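Local structure of extracellular solute-binding protein family 1 (Pseudothermotoga lettingae, 5CI5) at residues 39-51 / 317-331. The protein probably serves as the sugar-capturing component of an ABC transporter, and binds alpha-D-tagatopyranose. Residues are numbered along the deposited sequence; the frame is centred on the assembly and turned at random.
Sequences TWNSVIKTFEEKY and KLAEYLTSFDVWMKW
Helix 39-51 meets both arms of a broken helical run, in which segments 317-322 and 325-331 are separated by a turn at Thr323 and Ser324. Its axis runs nearly antiparallel to 325-331, at 156°, but lies more obliquely across 317-322, at 122°. One helix is thus met at successive turns by two arms set at different angles: the CA atoms pair Thr39 with Trp331, Val43 with Val327, Phe47 with Tyr321 and Tyr51 with Lys317.

Two knobs-into-holes interlock the middle. Val43 sits among Tyr321, Leu322, Val327 and Trp331, its CG1 pressed tightly on Leu322 CD2 at 3.5 Å. In return Tyr321, with CG anti to its backbone N (chi1 161°), lies among Val43, Thr46, Phe47 and Tyr51. Its OH donates to Val43 O at 2.8 Å, in the carbonyl plane and on a lone pair, so this helical oxygen serves both the phenol and Phe47 N. Phe47 CB lies over one face of the Tyr321 ring, while Leu318 CD1 stands over the centre of the Phe47 ring, 3.6 Å from its centroid. Near the start of helix 39-51, Trp331 turns its edge to the face of Trp40, with Trp331 CH2 3.5 Å from Trp40 CE2, and Thr39 CG2 makes a CH-pi contact over the face of the Trp331 six-membered ring. A water joins Tyr51 OH to Lys317 O and Glu320 OE1.

The indole nitrogens bond beyond the pair, Trp40 NE1 to Val33 O and Trp331 NE1 to Gly337 O. Trp40, Leu318 and Leu322 pack against strand 25-30, and Trp134 of strand 128-138 meets both tryptophan rings. The contact ties an N-terminal helix to later ones, probably within one lobe of the solute-binding fold.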
loop_
_atom_site.group_PDB
_atom_site.type_symbol
_atom_site.label_atom_id
_atom_site.label_comp_id
_atom_site.label_asym_id
_atom_site.label_seq_id
_atom_site.Cartn_x
_atom_site.Cartn_y
_atom_site.Cartn_z
ATOM N N THR A 39 -0.543 -20.104 -2.567
ATOM C CA THR A 39 -1.272 -19.611 -3.729
ATOM C C THR A 39 -0.299 -19.279 -4.852
ATOM O O THR A 39 -0.524 -19.626 -6.021
ATOM C CB THR A 39 -2.119 -18.380 -3.372
ATOM O OG1 THR A 39 -3.008 -18.729 -2.301
ATOM C CG2 THR A 39 -2.941 -17.918 -4.567
ATOM N N TRP A 40 0.801 -18.623 -4.505
ATOM C CA TRP A 40 1.813 -18.321 -5.508
ATOM C C TRP A 40 2.366 -19.595 -6.127
ATOM O O TRP A 40 2.516 -19.678 -7.346
ATOM C CB TRP A 40 2.945 -17.495 -4.903
ATOM C CG TRP A 40 2.568 -16.047 -4.793
ATOM C CD1 TRP A 40 2.426 -15.319 -3.649
ATOM C CD2 TRP A 40 2.276 -15.157 -5.877
ATOM N NE1 TRP A 40 2.067 -14.037 -3.963
ATOM C CE2 TRP A 40 1.971 -13.911 -5.321
ATOM C CE3 TRP A 40 2.242 -15.301 -7.273
ATOM C CZ2 TRP A 40 1.626 -12.805 -6.107
ATOM C CZ3 TRP A 40 1.920 -14.206 -8.043
ATOM C CH2 TRP A 40 1.595 -12.981 -7.460
ATOM N N ASN A 41 2.660 -20.588 -5.309
ATOM C CA ASN A 41 3.247 -21.812 -5.856
ATOM C C ASN A 41 2.292 -22.488 -6.852
ATOM O O ASN A 41 2.707 -22.854 -7.957
ATOM C CB ASN A 41 3.632 -22.769 -4.740
ATOM C CG ASN A 41 4.356 -24.002 -5.264
ATOM O OD1 ASN A 41 5.445 -23.894 -5.835
ATOM N ND2 ASN A 41 3.749 -25.175 -5.088
ATOM N N SER A 42 1.015 -22.602 -6.492
ATOM C CA SER A 42 0.005 -23.128 -7.410
ATOM C C SER A 42 -0.057 -22.356 -8.726
ATOM O O SER A 42 -0.060 -22.934 -9.810
ATOM C CB SER A 42 -1.355 -23.100 -6.737
ATOM O OG SER A 42 -1.378 -24.056 -5.705
ATOM N N VAL A 43 -0.140 -21.038 -8.624
ATOM C CA VAL A 43 -0.183 -20.197 -9.810
ATOM C C VAL A 43 1.037 -20.386 -10.711
ATOM O O VAL A 43 0.898 -20.458 -11.933
ATOM C CB VAL A 43 -0.293 -18.707 -9.400
ATOM C CG1 VAL A 43 -0.088 -17.788 -10.585
ATOM C CG2 VAL A 43 -1.656 -18.447 -8.762
ATOM N N ILE A 44 2.228 -20.438 -10.117
ATOM C CA ILE A 44 3.452 -20.539 -10.886
ATOM C C ILE A 44 3.578 -21.940 -11.498
ATOM O O ILE A 44 4.061 -22.080 -12.618
ATOM C CB ILE A 44 4.709 -20.182 -10.009
ATOM C CG1 ILE A 44 4.658 -18.698 -9.578
ATOM C CG2 ILE A 44 6.008 -20.492 -10.761
ATOM C CD1 ILE A 44 4.821 -17.715 -10.670
ATOM N N LYS A 45 3.140 -22.965 -10.779
ATOM C CA LYS A 45 3.231 -24.317 -11.321
ATOM C C LYS A 45 2.358 -24.435 -12.566
ATOM O O LYS A 45 2.772 -25.050 -13.549
ATOM C CB LYS A 45 2.831 -25.363 -10.291
ATOM C CG LYS A 45 3.848 -25.597 -9.156
ATOM C CD LYS A 45 5.290 -25.850 -9.626
ATOM C CE LYS A 45 6.249 -24.810 -9.047
ATOM N NZ LYS A 45 7.540 -24.718 -9.772
ATOM N N THR A 46 1.185 -23.808 -12.542
ATOM C CA THR A 46 0.291 -23.840 -13.703
ATOM C C THR A 46 0.983 -23.167 -14.894
ATOM O O THR A 46 0.944 -23.669 -16.021
ATOM C CB THR A 46 -1.049 -23.178 -13.363
ATOM O OG1 THR A 46 -1.723 -23.968 -12.381
ATOM C CG2 THR A 46 -1.952 -23.041 -14.578
ATOM N N PHE A 47 1.666 -22.056 -14.637
ATOM C CA PHE A 47 2.406 -21.397 -15.691
ATOM C C PHE A 47 3.446 -22.329 -16.290
ATOM O O PHE A 47 3.566 -22.430 -17.516
ATOM C CB PHE A 47 3.099 -20.134 -15.172
ATOM C CG PHE A 47 4.025 -19.506 -16.171
ATOM C CD1 PHE A 47 3.545 -18.677 -17.158
ATOM C CD2 PHE A 47 5.380 -19.778 -16.136
ATOM C CE1 PHE A 47 4.397 -18.100 -18.097
ATOM C CE2 PHE A 47 6.246 -19.220 -17.081
ATOM C CZ PHE A 47 5.758 -18.371 -18.049
ATOM N N GLU A 48 4.206 -23.005 -15.428
ATOM C CA GLU A 48 5.249 -23.895 -15.892
ATOM C C GLU A 48 4.677 -25.012 -16.769
ATOM O O GLU A 48 5.267 -25.380 -17.801
ATOM C CB GLU A 48 5.990 -24.497 -14.715
ATOM C CG GLU A 48 6.811 -23.509 -13.942
ATOM C CD GLU A 48 7.674 -24.187 -12.894
ATOM O OE1 GLU A 48 7.363 -25.346 -12.531
ATOM O OE2 GLU A 48 8.648 -23.565 -12.425
ATOM N N GLU A 49 3.529 -25.540 -16.358
ATOM C CA GLU A 49 2.876 -26.612 -17.121
ATOM C C GLU A 49 2.464 -26.100 -18.500
ATOM O O GLU A 49 2.616 -26.787 -19.522
ATOM C CB GLU A 49 1.633 -27.143 -16.401
ATOM C CG GLU A 49 1.855 -27.783 -15.033
ATOM C CD GLU A 49 2.898 -28.871 -15.057
ATOM O OE1 GLU A 49 3.010 -29.564 -16.092
ATOM O OE2 GLU A 49 3.605 -29.032 -14.038
ATOM N N LYS A 50 1.911 -24.896 -18.516
ATOM C CA LYS A 50 1.395 -24.326 -19.756
ATOM C C LYS A 50 2.470 -23.878 -20.734
ATOM O O LYS A 50 2.234 -23.888 -21.946
ATOM C CB LYS A 50 0.477 -23.155 -19.463
ATOM C CG LYS A 50 0.040 -22.447 -20.750
ATOM C CD LYS A 50 -1.058 -21.438 -20.531
ATOM C CE LYS A 50 -1.490 -20.849 -21.864
ATOM N NZ LYS A 50 -2.457 -19.737 -21.697
ATOM N N TYR A 51 3.644 -23.496 -20.243
ATOM C CA TYR A 51 4.652 -22.868 -21.102
ATOM C C TYR A 51 5.978 -23.617 -21.206
ATOM O O TYR A 51 6.819 -23.286 -22.050
ATOM C CB TYR A 51 4.911 -21.455 -20.613
ATOM C CG TYR A 51 3.799 -20.525 -21.018
ATOM C CD1 TYR A 51 3.731 -20.032 -22.316
ATOM C CD2 TYR A 51 2.804 -20.176 -20.130
ATOM C CE1 TYR A 51 2.713 -19.205 -22.708
ATOM C CE2 TYR A 51 1.777 -19.328 -20.505
ATOM C CZ TYR A 51 1.736 -18.847 -21.805
ATOM O OH TYR A 51 0.720 -18.008 -22.217
ATOM N N LYS A 317 6.016 -13.012 -21.059
ATOM C CA LYS A 317 5.033 -14.103 -21.097
ATOM C C LYS A 317 4.507 -14.445 -19.709
ATOM O O LYS A 317 3.298 -14.639 -19.527
ATOM C CB LYS A 317 5.625 -15.376 -21.745
ATOM C CG LYS A 317 5.494 -15.380 -23.251
ATOM C CD LYS A 317 4.039 -15.661 -23.628
ATOM C CE LYS A 317 3.742 -15.346 -25.077
ATOM N NZ LYS A 317 2.273 -15.341 -25.324
ATOM N N LEU A 318 5.389 -14.479 -18.714
ATOM C CA LEU A 318 4.950 -14.688 -17.336
ATOM C C LEU A 318 4.057 -13.533 -16.831
ATOM O O LEU A 318 3.029 -13.773 -16.205
ATOM C CB LEU A 318 6.165 -14.873 -16.411
ATOM C CG LEU A 318 5.906 -15.095 -14.916
ATOM C CD1 LEU A 318 4.968 -16.261 -14.680
ATOM C CD2 LEU A 318 7.250 -15.329 -14.193
ATOM N N ALA A 319 4.446 -12.286 -17.105
ATOM C CA ALA A 319 3.640 -11.119 -16.692
ATOM C C ALA A 319 2.232 -11.185 -17.313
ATOM O O ALA A 319 1.229 -10.969 -16.635
ATOM C CB ALA A 319 4.345 -9.826 -17.072
ATOM N N GLU A 320 2.185 -11.520 -18.588
ATOM C CA GLU A 320 0.934 -11.661 -19.330
ATOM C C GLU A 320 0.046 -12.724 -18.700
ATOM O O GLU A 320 -1.144 -12.498 -18.438
ATOM C CB GLU A 320 1.276 -12.016 -20.776
ATOM C CG GLU A 320 0.171 -12.097 -21.749
ATOM C CD GLU A 320 0.750 -12.462 -23.103
ATOM O OE1 GLU A 320 0.999 -13.659 -23.338
ATOM O OE2 GLU A 320 1.032 -11.552 -23.883
ATOM N N TYR A 321 0.646 -13.863 -18.381
ATOM C CA TYR A 321 -0.098 -14.942 -17.752
ATOM C C TYR A 321 -0.614 -14.524 -16.371
ATOM O O TYR A 321 -1.795 -14.710 -16.042
ATOM C CB TYR A 321 0.769 -16.206 -17.641
ATOM C CG TYR A 321 0.257 -17.211 -16.630
ATOM C CD1 TYR A 321 -0.704 -18.161 -16.963
ATOM C CD2 TYR A 321 0.712 -17.188 -15.317
ATOM C CE1 TYR A 321 -1.169 -19.073 -16.001
ATOM C CE2 TYR A 321 0.249 -18.082 -14.366
ATOM C CZ TYR A 321 -0.686 -19.016 -14.708
ATOM O OH TYR A 321 -1.145 -19.902 -13.730
ATOM N N LEU A 322 0.268 -13.959 -15.558
ATOM C CA LEU A 322 -0.110 -13.568 -14.207
ATOM C C LEU A 322 -1.225 -12.526 -14.158
ATOM O O LEU A 322 -1.969 -12.479 -13.190
ATOM C CB LEU A 322 1.089 -13.040 -13.446
ATOM C CG LEU A 322 2.141 -14.080 -13.078
ATOM C CD1 LEU A 322 3.315 -13.416 -12.457
ATOM C CD2 LEU A 322 1.560 -15.149 -12.134
ATOM N N THR A 323 -1.322 -11.697 -15.194
ATOM C CA THR A 323 -2.305 -10.627 -15.224
ATOM C C THR A 323 -3.438 -10.972 -16.192
ATOM O O THR A 323 -4.133 -10.078 -16.659
ATOM C CB THR A 323 -1.638 -9.278 -15.596
ATOM O OG1 THR A 323 -0.334 -9.206 -14.999
ATOM C CG2 THR A 323 -2.461 -8.123 -15.085
ATOM N N SER A 324 -3.632 -12.266 -16.460
ATOM C CA SER A 324 -4.735 -12.731 -17.301
ATOM C C SER A 324 -6.035 -12.848 -16.514
ATOM O O SER A 324 -6.053 -12.925 -15.285
ATOM C CB SER A 324 -4.418 -14.085 -17.939
ATOM O OG SER A 324 -4.351 -15.096 -16.943
ATOM N N PHE A 325 -7.130 -12.845 -17.251
ATOM C CA PHE A 325 -8.451 -12.957 -16.665
ATOM C C PHE A 325 -8.577 -14.241 -15.837
ATOM O O PHE A 325 -9.015 -14.197 -14.692
ATOM C CB PHE A 325 -9.490 -12.907 -17.789
ATOM C CG PHE A 325 -10.908 -12.987 -17.312
ATOM C CD1 PHE A 325 -11.555 -11.881 -16.792
ATOM C CD2 PHE A 325 -11.595 -14.177 -17.384
ATOM C CE1 PHE A 325 -12.872 -11.963 -16.356
ATOM C CE2 PHE A 325 -12.908 -14.263 -16.948
ATOM C CZ PHE A 325 -13.539 -13.144 -16.441
ATOM N N ASP A 326 -8.211 -15.392 -16.409
ATOM C CA ASP A 326 -8.441 -16.658 -15.710
ATOM C C ASP A 326 -7.669 -16.714 -14.396
ATOM O O ASP A 326 -8.200 -17.170 -13.386
ATOM C CB ASP A 326 -8.071 -17.859 -16.575
ATOM C CG ASP A 326 -9.051 -18.079 -17.715
ATOM O OD1 ASP A 326 -10.183 -17.564 -17.636
ATOM O OD2 ASP A 326 -8.696 -18.802 -18.673
ATOM N N VAL A 327 -6.423 -16.238 -14.415
ATOM C CA VAL A 327 -5.577 -16.287 -13.223
ATOM C C VAL A 327 -6.154 -15.393 -12.144
ATOM O O VAL A 327 -6.254 -15.806 -10.986
ATOM C CB VAL A 327 -4.105 -15.895 -13.547
ATOM C CG1 VAL A 327 -3.303 -15.633 -12.290
ATOM C CG2 VAL A 327 -3.453 -16.997 -14.372
ATOM N N TRP A 328 -6.563 -14.179 -12.511
ATOM C CA TRP A 328 -7.057 -13.263 -11.496
ATOM C C TRP A 328 -8.447 -13.675 -11.006
ATOM O O TRP A 328 -8.744 -13.500 -9.839
ATOM C CB TRP A 328 -7.050 -11.817 -11.989
ATOM C CG TRP A 328 -5.961 -11.069 -11.315
ATOM C CD1 TRP A 328 -4.756 -10.689 -11.866
ATOM C CD2 TRP A 328 -5.924 -10.649 -9.951
ATOM N NE1 TRP A 328 -3.995 -10.035 -10.922
ATOM C CE2 TRP A 328 -4.690 -9.999 -9.742
ATOM C CE3 TRP A 328 -6.816 -10.743 -8.890
ATOM C CZ2 TRP A 328 -4.332 -9.447 -8.510
ATOM C CZ3 TRP A 328 -6.463 -10.188 -7.673
ATOM C CH2 TRP A 328 -5.221 -9.567 -7.493
HETATM N N MSE A 329 -9.286 -14.234 -11.884
HETATM C CA MSE A 329 -10.571 -14.757 -11.430
HETATM C C MSE A 329 -10.364 -15.835 -10.362
HETATM O O MSE A 329 -11.025 -15.841 -9.318
HETATM C CB MSE A 329 -11.383 -15.323 -12.597
HETATM C CG MSE A 329 -12.150 -14.270 -13.347
HETATM SE SE MSE A 329 -13.602 -13.496 -12.277
HETATM C CE MSE A 329 -15.029 -14.712 -12.790
ATOM N N LYS A 330 -9.442 -16.750 -10.618
ATOM C CA LYS A 330 -9.166 -17.806 -9.669
ATOM C C LYS A 330 -8.593 -17.267 -8.370
ATOM O O LYS A 330 -8.971 -17.706 -7.275
ATOM C CB LYS A 330 -8.221 -18.833 -10.294
ATOM C CG LYS A 330 -7.939 -20.028 -9.389
ATOM C CD LYS A 330 -7.195 -21.102 -10.137
ATOM C CE LYS A 330 -6.934 -22.326 -9.268
ATOM N NZ LYS A 330 -6.181 -23.377 -10.027
ATOM N N TRP A 331 -7.687 -16.315 -8.482
ATOM C CA TRP A 331 -7.111 -15.684 -7.298
ATOM C C TRP A 331 -8.186 -15.058 -6.410
ATOM O O TRP A 331 -8.233 -15.311 -5.210
ATOM C CB TRP A 331 -6.083 -14.623 -7.709
ATOM C CG TRP A 331 -5.337 -14.126 -6.541
ATOM C CD1 TRP A 331 -5.817 -13.324 -5.549
ATOM C CD2 TRP A 331 -3.981 -14.410 -6.216
ATOM N NE1 TRP A 331 -4.833 -13.081 -4.615
ATOM C CE2 TRP A 331 -3.697 -13.744 -5.000
ATOM C CE3 TRP A 331 -2.972 -15.149 -6.838
ATOM C CZ2 TRP A 331 -2.441 -13.791 -4.399
ATOM C CZ3 TRP A 331 -1.725 -15.199 -6.235
ATOM C CH2 TRP A 331 -1.477 -14.531 -5.021
HETATM O O HOH W 1 -3.469 -22.344 -10.671
HETATM O O HOH W 2 1.264 -15.465 -21.344
#